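Local coordinates for chemotaxis signal transduction protein (Thermoanaerobacter tengcongensis, PDB 2QDL) that probably acts as a scaffolding protein of bacterial chemotaxis, coupling membrane chemoreceptors to the histidine kinase CheA, at residues A[14-19]-A[100-105]; A[20-25]-A[70-75]; A[79-84]-A[96-101]. One frame throughout, in Å; residues are numbered along the deposited sequence.

In the fold
Contact 1 pairs strand 12-19 with strand 91-106, and contact 3 pairs an earlier part of that same long strand with strand 82-88, so 91-106 is the ribbon common to both; their centres lie about 10 Å apart. Contact 2 sets the turn between strands 12-19 and 22-27 against the loop after helix 66-70, with its centre about 13 Å from that of contact 1 and about 12 Å from that of contact 3. Asp-98 ties contact 3 to contact 2, its OD2 lying 2.8 Å from Ala-20 N. A glycerol, probably from the crystallisation liquor, sits at contact 3 and touches Val-100, which contact 1 shares.

Contact 1. Residues A[14-19]-A[100-105]; sequences IVVFSL and VHEVIP
Ile-14 and Ile-104 face each other as an antiparallel hydrogen-bonded pair, with Ile-14 N giving its proton to Ile-104 O (2.8 Å) and Ile-104 N returning one to Ile-14 O (2.9 Å). Further along, Val-16 N reaches Glu-102 O at 2.9 Å, almost straight at 176°. The next bond, from His-101 N to Val-16 O, has the same length but bends to 138°. That change marks a classic beta bulge: His-101 and Glu-102 together stand opposite the single residue Val-16, and the extra residue shifts the register, so that Phe-17 pairs with Val-100.

Apolar contacts divide between the two faces of the sheet. On the face that carries Val-15, Val-100 and Val-103, the CG1 methyls of Val-15 and Val-100 touch at 3.6 Å, the side chains crossing obliquely. On the other face Ile-104 holds CG1 between its backbone N and carbonyl carbon (chi1 56°), which sets that carbon against Val-16 CG2 at 3.8 Å. Glu-102 lies beside them, its CG approaching Val-16 CB.

The polar side-chain link comes from the bulge residue. His-101 directs NE2 at Ser-18 OG, which lies close to the imidazole plane. NE2 is assigned as donor to the hydroxyl oxygen, but at 2.5 Å the separation is too short for its details to be relied on.

Strand 12-19 thus has a neighbour along each edge. Strand 91-106 runs along one, while strand 22-27 takes the other through backbone bonds from Val-15 to Leu-26 and from Phe-17 to Tyr-24. Ile-136 of strand 134-139 covers Val-16 and Ile-104, and Phe-17 packs on Ile-139 and Val-97 within the beta-barrel of this CheW-like domain.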
loop_
_atom_site.group_PDB
_atom_site.type_symbol
_atom_site.label_atom_id
_atom_site.label_comp_id
_atom_site.label_asym_id
_atom_site.label_seq_id
_atom_site.Cartn_x
_atom_site.Cartn_y
_atom_site.Cartn_z
ATOM N N ILE A 14 7.706 9.038 3.799
ATOM C CA ILE A 14 6.580 8.372 3.153
ATOM C C ILE A 14 6.862 8.167 1.659
ATOM O O ILE A 14 7.248 9.098 0.954
ATOM C CB ILE A 14 5.243 9.168 3.319
ATOM C CG1 ILE A 14 4.939 9.466 4.790
ATOM C CG2 ILE A 14 4.117 8.403 2.704
ATOM C CD1 ILE A 14 4.979 8.271 5.682
ATOM N N VAL A 15 6.698 6.931 1.203
ATOM C CA VAL A 15 6.672 6.596 -0.226
ATOM C C VAL A 15 5.271 6.884 -0.723
ATOM O O VAL A 15 4.274 6.327 -0.203
ATOM C CB VAL A 15 7.012 5.098 -0.446
ATOM C CG1 VAL A 15 7.063 4.750 -1.915
ATOM C CG2 VAL A 15 8.341 4.772 0.232
ATOM N N VAL A 16 5.211 7.783 -1.707
ATOM C CA VAL A 16 3.966 8.268 -2.275
ATOM C C VAL A 16 3.781 7.617 -3.641
ATOM O O VAL A 16 4.693 7.600 -4.484
ATOM C CB VAL A 16 3.925 9.833 -2.370
ATOM C CG1 VAL A 16 2.594 10.327 -2.966
ATOM C CG2 VAL A 16 4.117 10.463 -1.005
ATOM N N PHE A 17 2.600 7.051 -3.833
ATOM C CA PHE A 17 2.246 6.381 -5.041
ATOM C C PHE A 17 0.847 6.813 -5.428
ATOM O O PHE A 17 0.083 7.322 -4.611
ATOM C CB PHE A 17 2.346 4.845 -4.883
ATOM C CG PHE A 17 1.655 4.279 -3.636
ATOM C CD1 PHE A 17 0.340 3.823 -3.695
ATOM C CD2 PHE A 17 2.329 4.203 -2.425
ATOM C CE1 PHE A 17 -0.284 3.266 -2.547
ATOM C CE2 PHE A 17 1.726 3.663 -1.283
ATOM C CZ PHE A 17 0.429 3.193 -1.340
ATOM N N SER A 18 0.484 6.627 -6.689
ATOM C CA SER A 18 -0.822 7.089 -7.075
ATOM C C SER A 18 -1.708 5.906 -7.437
ATOM O O SER A 18 -1.217 4.859 -7.823
ATOM C CB SER A 18 -0.724 8.124 -8.195
ATOM O OG SER A 18 -0.072 7.585 -9.313
ATOM N N LEU A 19 -3.008 6.085 -7.223
ATOM C CA LEU A 19 -4.042 5.151 -7.682
ATOM C C LEU A 19 -5.081 6.016 -8.410
ATOM O O LEU A 19 -5.736 6.832 -7.777
ATOM C CB LEU A 19 -4.700 4.398 -6.518
ATOM C CG LEU A 19 -3.808 3.455 -5.688
ATOM C CD1 LEU A 19 -4.602 2.914 -4.492
ATOM C CD2 LEU A 19 -3.256 2.331 -6.565
ATOM N N VAL A 100 5.311 4.876 -8.224
ATOM C CA VAL A 100 5.977 5.455 -7.074
ATOM C C VAL A 100 6.499 6.818 -7.537
ATOM O O VAL A 100 7.459 6.901 -8.316
ATOM C CB VAL A 100 7.102 4.523 -6.556
ATOM C CG1 VAL A 100 7.915 5.192 -5.433
ATOM C CG2 VAL A 100 6.507 3.190 -6.081
ATOM N N HIS A 101 5.815 7.874 -7.106
ATOM C CA HIS A 101 6.157 9.243 -7.509
ATOM C C HIS A 101 7.349 9.825 -6.712
ATOM O O HIS A 101 8.355 10.237 -7.295
ATOM C CB HIS A 101 4.922 10.138 -7.403
ATOM C CG HIS A 101 3.832 9.752 -8.358
ATOM N ND1 HIS A 101 3.940 9.924 -9.724
ATOM C CD2 HIS A 101 2.628 9.173 -8.146
ATOM C CE1 HIS A 101 2.834 9.496 -10.307
ATOM N NE2 HIS A 101 2.036 9.002 -9.375
ATOM N N GLU A 102 7.230 9.845 -5.387
ATOM C CA GLU A 102 8.236 10.479 -4.552
ATOM C C GLU A 102 8.382 9.812 -3.203
ATOM O O GLU A 102 7.619 8.904 -2.857
ATOM C CB GLU A 102 7.949 11.983 -4.395
ATOM C CG GLU A 102 6.700 12.351 -3.659
ATOM C CD GLU A 102 6.340 13.836 -3.818
ATOM O OE1 GLU A 102 7.243 14.684 -3.951
ATOM O OE2 GLU A 102 5.135 14.150 -3.804
ATOM N N VAL A 103 9.408 10.249 -2.487
ATOM C CA VAL A 103 9.687 9.869 -1.130
ATOM C C VAL A 103 9.800 11.184 -0.358
ATOM O O VAL A 103 10.738 11.959 -0.555
ATOM C CB VAL A 103 11.001 9.044 -0.977
ATOM C CG1 VAL A 103 11.249 8.710 0.485
ATOM C CG2 VAL A 103 10.939 7.757 -1.799
ATOM N N ILE A 104 8.821 11.440 0.502
ATOM C CA ILE A 104 8.796 12.699 1.231
ATOM C C ILE A 104 8.954 12.570 2.751
ATOM O O ILE A 104 8.397 11.672 3.349
ATOM C CB ILE A 104 7.555 13.563 0.881
ATOM C CG1 ILE A 104 6.259 12.817 1.124
ATOM C CG2 ILE A 104 7.640 14.046 -0.577
ATOM C CD1 ILE A 104 5.093 13.709 0.887
ATOM N N PRO A 105 9.723 13.500 3.353
ATOM C CA PRO A 105 9.863 13.592 4.800
ATOM C C PRO A 105 8.688 14.351 5.376
ATOM O O PRO A 105 8.221 15.320 4.781
ATOM C CB PRO A 105 11.140 14.412 4.968
ATOM C CG PRO A 105 11.113 15.359 3.772
ATOM C CD PRO A 105 10.497 14.550 2.647
#

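Contact 2. Residues A[20-25]-A[70-75]; sequences AEELYG and FGIGKR
Glu-21 and Arg-75 meet through a two-point salt bridge, gripped side-on: NE donates to OE2 of Glu-21 and NH2 to OE1, both of these atom pairs 2.8 Å apart. Carboxylate and guanidinium are nearly coplanar, 4° apart, and each oxygen offers its syn lone pair. Two bends bring the groups together. The glutamate chain turns at chi2 (88°), swinging CD off an extended course, and the arginine turns at chi3 (-75°), which places NE. With two bonds in one plane, rotation of either group is restrained.

Ala-20 and Glu-21 occupy the corners of a type II' turn, Ala-20 having positive phi; the turn joins strands 12-19 and 22-27 into a hairpin. From it Ala-20 CB reaches Ile-72 CG2 at 3.7 Å in the loop after helix 66-70. Its backbone N is bound by Asp-98 OD2, while Arg-75 O accepts from Lys-67 NZ.

Ile-72 sends its other branch toward the strand. CD1 comes tip to tip with Tyr-24, 3.3 Å from OH, and also lies in plane at the edge of the Phe-70 ring. The tyrosine hydroxyl donates to Glu-22 OE1, which it meets nearly along the C-O axis; that oxygen sits in the plane of the tyrosine ring and 3.7 Å from Ile-72 CD1. Leu-19 packs against both Ile-72 and Tyr-24.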
loop_
_atom_site.group_PDB
_atom_site.type_symbol
_atom_site.label_atom_id
_atom_site.label_comp_id
_atom_site.label_asym_id
_atom_site.label_seq_id
_atom_site.Cartn_x
_atom_site.Cartn_y
_atom_site.Cartn_z
ATOM N N ALA A 20 -5.193 5.856 -9.730
ATOM C CA ALA A 20 -6.033 6.729 -10.561
ATOM C C ALA A 20 -5.655 8.187 -10.249
ATOM O O ALA A 20 -4.462 8.543 -10.297
ATOM C CB ALA A 20 -7.542 6.460 -10.354
ATOM N N GLU A 21 -6.617 9.031 -9.892
ATOM C CA GLU A 21 -6.244 10.435 -9.709
ATOM C C GLU A 21 -5.881 10.790 -8.239
ATOM O O GLU A 21 -5.886 11.966 -7.864
ATOM C CB GLU A 21 -7.305 11.388 -10.317
ATOM C CG GLU A 21 -7.603 11.158 -11.846
ATOM C CD GLU A 21 -8.703 10.110 -12.099
ATOM O OE1 GLU A 21 -9.629 10.028 -11.264
ATOM O OE2 GLU A 21 -8.639 9.365 -13.118
ATOM N N GLU A 22 -5.541 9.786 -7.421
ATOM C CA GLU A 22 -5.389 10.012 -5.976
ATOM C C GLU A 22 -4.012 9.576 -5.434
ATOM O O GLU A 22 -3.360 8.686 -6.009
ATOM C CB GLU A 22 -6.531 9.339 -5.194
ATOM C CG GLU A 22 -7.944 9.742 -5.626
ATOM C CD GLU A 22 -9.023 8.853 -5.013
ATOM O OE1 GLU A 22 -8.682 7.806 -4.399
ATOM O OE2 GLU A 22 -10.228 9.202 -5.141
ATOM N N LEU A 23 -3.585 10.210 -4.346
ATOM C CA LEU A 23 -2.258 9.956 -3.756
ATOM C C LEU A 23 -2.396 9.164 -2.477
ATOM O O LEU A 23 -3.266 9.460 -1.655
ATOM C CB LEU A 23 -1.505 11.265 -3.455
ATOM C CG LEU A 23 -1.165 12.085 -4.708
ATOM C CD1 LEU A 23 -0.499 13.393 -4.302
ATOM C CD2 LEU A 23 -0.297 11.317 -5.700
ATOM N N TYR A 24 -1.556 8.142 -2.342
ATOM C CA TYR A 24 -1.549 7.293 -1.166
ATOM C C TYR A 24 -0.116 7.168 -0.705
ATOM O O TYR A 24 0.812 7.352 -1.509
ATOM C CB TYR A 24 -2.185 5.917 -1.495
ATOM C CG TYR A 24 -3.667 6.075 -1.754
ATOM C CD1 TYR A 24 -4.140 6.432 -3.012
ATOM C CD2 TYR A 24 -4.583 5.940 -0.721
ATOM C CE1 TYR A 24 -5.492 6.619 -3.242
ATOM C CE2 TYR A 24 -5.948 6.109 -0.947
ATOM C CZ TYR A 24 -6.382 6.459 -2.202
ATOM O OH TYR A 24 -7.707 6.654 -2.405
ATOM N N GLY A 25 0.076 6.856 0.573
ATOM C CA GLY A 25 1.430 6.618 1.055
ATOM C C GLY A 25 1.639 5.492 2.050
ATOM O O GLY A 25 0.709 5.055 2.739
ATOM N N PHE A 70 -10.421 -0.899 -2.625
ATOM C CA PHE A 70 -10.961 0.371 -2.133
ATOM C C PHE A 70 -12.198 0.890 -2.906
ATOM O O PHE A 70 -12.943 1.694 -2.391
ATOM C CB PHE A 70 -9.867 1.458 -2.137
ATOM C CG PHE A 70 -8.640 1.120 -1.332
ATOM C CD1 PHE A 70 -8.682 0.180 -0.303
ATOM C CD2 PHE A 70 -7.429 1.752 -1.609
ATOM C CE1 PHE A 70 -7.564 -0.108 0.419
ATOM C CE2 PHE A 70 -6.295 1.448 -0.880
ATOM C CZ PHE A 70 -6.368 0.525 0.159
ATOM N N GLY A 71 -12.376 0.448 -4.149
ATOM C CA GLY A 71 -13.451 0.925 -5.033
ATOM C C GLY A 71 -13.079 2.194 -5.777
ATOM O O GLY A 71 -13.903 3.064 -5.985
ATOM N N ILE A 72 -11.824 2.290 -6.178
ATOM C CA ILE A 72 -11.314 3.438 -6.938
ATOM C C ILE A 72 -11.500 3.157 -8.424
ATOM O O ILE A 72 -11.477 1.986 -8.846
ATOM C CB ILE A 72 -9.797 3.739 -6.580
ATOM C CG1 ILE A 72 -9.669 4.112 -5.079
ATOM C CG2 ILE A 72 -9.201 4.842 -7.498
ATOM C CD1 ILE A 72 -8.239 4.174 -4.577
ATOM N N GLY A 73 -11.705 4.208 -9.217
ATOM C CA GLY A 73 -11.772 4.064 -10.665
ATOM C C GLY A 73 -10.594 3.285 -11.218
ATOM O O GLY A 73 -9.436 3.489 -10.802
ATOM N N LYS A 74 -10.875 2.399 -12.179
ATOM C CA LYS A 74 -9.837 1.508 -12.717
ATOM C C LYS A 74 -9.055 2.171 -13.831
ATOM O O LYS A 74 -9.025 1.673 -14.960
ATOM C CB LYS A 74 -10.438 0.164 -13.172
ATOM C CG LYS A 74 -11.297 -0.555 -12.094
ATOM C CD LYS A 74 -10.584 -0.639 -10.735
ATOM C CE LYS A 74 -11.463 -1.275 -9.662
ATOM N NZ LYS A 74 -12.626 -0.447 -9.234
ATOM N N ARG A 75 -8.420 3.306 -13.510
ATOM C CA ARG A 75 -7.587 4.031 -14.491
ATOM C C ARG A 75 -6.221 4.299 -13.868
ATOM O O ARG A 75 -6.097 4.329 -12.657
ATOM C CB ARG A 75 -8.226 5.375 -14.881
ATOM C CG ARG A 75 -9.735 5.303 -15.094
ATOM C CD ARG A 75 -10.363 6.656 -15.362
ATOM N NE ARG A 75 -10.464 7.469 -14.154
ATOM C CZ ARG A 75 -11.414 7.339 -13.228
ATOM N NH1 ARG A 75 -12.347 6.411 -13.343
ATOM N NH2 ARG A 75 -11.436 8.150 -12.178
#

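Contact 3. Residues A[79-84]-A[96-101]; sequences KDSRII and IVDAVH. With GOL (glycerol), chain C.
Arg-82, whose backbone pairs with Val-97, spreads a guanidinium with water 1 over the centre of one face, 4.1 Å above the plane. Lys-79 O and glycerol O3 lie at its edges, in the plane. NH1 donates to two carbonyls: Lys-79 O at 3.0 Å, met on a lone pair, and Ser-81 O at the same distance, where the donor stands above the carbonyl plane. NE gives its proton to glycerol O3, also at 3.0 Å. A bend at chi2 (-73°) turns CD out of an extended course, and the head folds back over the residues that precede the strand. The other flat group, the His-101 imidazole, has Ala-99 CB 3.6 Å above one face, offset toward the rim.

An alanine in place of Arg-82 would probably leave the carbonyls of Lys-79 and Ser-81 without their shared donor, and the turn leading into the strand less firmly held.

The backbone forms an antiparallel beta hairpin, strands 82-88 and 91-106. Arg-82 and Val-97 are a hydrogen-bonded pair, Arg-82 N meeting Val-97 O at 3.0 Å with a matching return bond; Ile-83 and Ile-96 follow as a non-hydrogen-bonded pair. The long strand is interrupted near Asp-98.

Ile-84 and Val-97 cross at about a right angle, CD1 against Val-97 CG1 at 3.5 Å, tighter than usual for carbons; Phe-17 packs on both residues. Around Asp-98 two waters add to the direct contacts, among them Asp-80 CB on Ala-99 CB. Water 1 donates to Asp-80 O (2.8 Å), accepts from Val-100 N and touches the glycerol, whose O1 donates to Val-100 O. Water 2 links Ser-81 OG with Asp-98 OD1, which is also salt-bridged to Lys-67.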
loop_
_atom_site.group_PDB
_atom_site.type_symbol
_atom_site.label_atom_id
_atom_site.label_comp_id
_atom_site.label_asym_id
_atom_site.label_seq_id
_atom_site.Cartn_x
_atom_site.Cartn_y
_atom_site.Cartn_z
ATOM N N LYS A 79 3.341 1.538 -17.824
ATOM C CA LYS A 79 4.645 0.947 -17.585
ATOM C C LYS A 79 5.250 1.355 -16.257
ATOM O O LYS A 79 6.138 0.671 -15.758
ATOM C CB LYS A 79 5.617 1.308 -18.720
ATOM C CG LYS A 79 5.886 0.132 -19.646
ATOM C CD LYS A 79 7.023 0.395 -20.643
ATOM C CE LYS A 79 6.500 0.931 -21.994
ATOM N NZ LYS A 79 7.650 1.348 -22.898
ATOM N N ASP A 80 4.798 2.482 -15.703
ATOM C CA ASP A 80 5.219 2.911 -14.382
ATOM C C ASP A 80 4.599 2.099 -13.244
ATOM O O ASP A 80 4.997 2.254 -12.066
ATOM C CB ASP A 80 4.932 4.406 -14.173
ATOM C CG ASP A 80 5.681 5.291 -15.170
ATOM O OD1 ASP A 80 6.887 5.073 -15.378
ATOM O OD2 ASP A 80 5.054 6.193 -15.756
ATOM N N SER A 81 3.612 1.257 -13.577
ATOM C CA SER A 81 2.974 0.426 -12.560
ATOM C C SER A 81 4.015 -0.461 -11.864
ATOM O O SER A 81 4.968 -0.927 -12.490
ATOM C CB SER A 81 1.829 -0.423 -13.144
ATOM O OG SER A 81 0.695 0.386 -13.392
ATOM N N ARG A 82 3.811 -0.674 -10.568
ATOM C CA ARG A 82 4.693 -1.511 -9.762
ATOM C C ARG A 82 3.929 -2.363 -8.761
ATOM O O ARG A 82 2.719 -2.191 -8.539
ATOM C CB ARG A 82 5.663 -0.620 -8.969
ATOM C CG ARG A 82 6.595 0.215 -9.817
ATOM C CD ARG A 82 7.660 -0.674 -10.439
ATOM N NE ARG A 82 8.689 0.115 -11.104
ATOM C CZ ARG A 82 8.651 0.522 -12.367
ATOM N NH1 ARG A 82 7.610 0.239 -13.147
ATOM N NH2 ARG A 82 9.660 1.239 -12.844
ATOM N N ILE A 83 4.671 -3.268 -8.135
ATOM C CA ILE A 83 4.176 -4.032 -7.022
ATOM C C ILE A 83 5.053 -3.768 -5.819
ATOM O O ILE A 83 6.218 -4.177 -5.776
ATOM C CB ILE A 83 4.136 -5.579 -7.297
ATOM C CG1 ILE A 83 3.236 -5.898 -8.507
ATOM C CG2 ILE A 83 3.687 -6.301 -6.017
ATOM C CD1 ILE A 83 3.408 -7.338 -9.076
ATOM N N ILE A 84 4.460 -3.099 -4.838
ATOM C CA ILE A 84 5.135 -2.816 -3.564
ATOM C C ILE A 84 5.002 -4.023 -2.664
ATOM O O ILE A 84 3.879 -4.441 -2.318
ATOM C CB ILE A 84 4.532 -1.596 -2.850
ATOM C CG1 ILE A 84 4.560 -0.367 -3.791
ATOM C CG2 ILE A 84 5.252 -1.334 -1.549
ATOM C CD1 ILE A 84 3.933 0.866 -3.199
ATOM N N ILE A 96 -0.490 -3.512 -5.769
ATOM C CA ILE A 96 -0.377 -2.856 -7.072
ATOM C C ILE A 96 -0.572 -1.363 -6.900
ATOM O O ILE A 96 -1.483 -0.907 -6.205
ATOM C CB ILE A 96 -1.395 -3.436 -8.110
ATOM C CG1 ILE A 96 -1.125 -4.921 -8.346
ATOM C CG2 ILE A 96 -1.370 -2.653 -9.462
ATOM C CD1 ILE A 96 -2.277 -5.629 -9.006
ATOM N N VAL A 97 0.320 -0.606 -7.538
ATOM C CA VAL A 97 0.256 0.864 -7.561
ATOM C C VAL A 97 0.543 1.342 -8.997
ATOM O O VAL A 97 1.283 0.687 -9.717
ATOM C CB VAL A 97 1.251 1.527 -6.522
ATOM C CG1 VAL A 97 1.053 0.970 -5.134
ATOM C CG2 VAL A 97 2.727 1.351 -6.928
ATOM N N ASP A 98 -0.012 2.485 -9.388
ATOM C CA ASP A 98 0.224 3.058 -10.717
ATOM C C ASP A 98 1.629 3.618 -10.875
ATOM O O ASP A 98 2.149 3.644 -11.966
ATOM C CB ASP A 98 -0.810 4.164 -11.067
ATOM C CG ASP A 98 -2.214 3.626 -11.189
ATOM O OD1 ASP A 98 -2.361 2.417 -11.446
ATOM O OD2 ASP A 98 -3.166 4.414 -11.053
ATOM N N ALA A 99 2.224 4.092 -9.794
ATOM C CA ALA A 99 3.582 4.650 -9.860
ATOM C C ALA A 99 4.022 5.018 -8.472
ATOM O O ALA A 99 3.214 5.392 -7.650
ATOM C CB ALA A 99 3.617 5.915 -10.775
ATOM N N VAL A 100 5.311 4.876 -8.224
ATOM C CA VAL A 100 5.977 5.455 -7.074
ATOM C C VAL A 100 6.499 6.818 -7.537
ATOM O O VAL A 100 7.459 6.901 -8.316
ATOM C CB VAL A 100 7.102 4.523 -6.556
ATOM C CG1 VAL A 100 7.915 5.192 -5.433
ATOM C CG2 VAL A 100 6.507 3.190 -6.081
ATOM N N HIS A 101 5.815 7.874 -7.106
ATOM C CA HIS A 101 6.157 9.243 -7.509
ATOM C C HIS A 101 7.349 9.825 -6.712
ATOM O O HIS A 101 8.355 10.237 -7.295
ATOM C CB HIS A 101 4.922 10.138 -7.403
ATOM C CG HIS A 101 3.832 9.752 -8.358
ATOM N ND1 HIS A 101 3.940 9.924 -9.724
ATOM C CD2 HIS A 101 2.628 9.173 -8.146
ATOM C CE1 HIS A 101 2.834 9.496 -10.307
ATOM N NE2 HIS A 101 2.036 9.002 -9.375
HETATM C C1 GOL C . 10.347 4.531 -8.892
HETATM O O1 GOL C . 9.447 5.381 -9.561
HETATM C C2 GOL C . 10.100 3.099 -9.359
HETATM O O2 GOL C . 8.736 2.731 -9.242
HETATM C C3 GOL C . 10.948 2.169 -8.531
HETATM O O3 GOL C . 10.584 0.845 -8.858
HETATM O O HOH W 1 6.892 3.886 -10.819
HETATM O O HOH W 2 -1.356 0.046 -12.067
#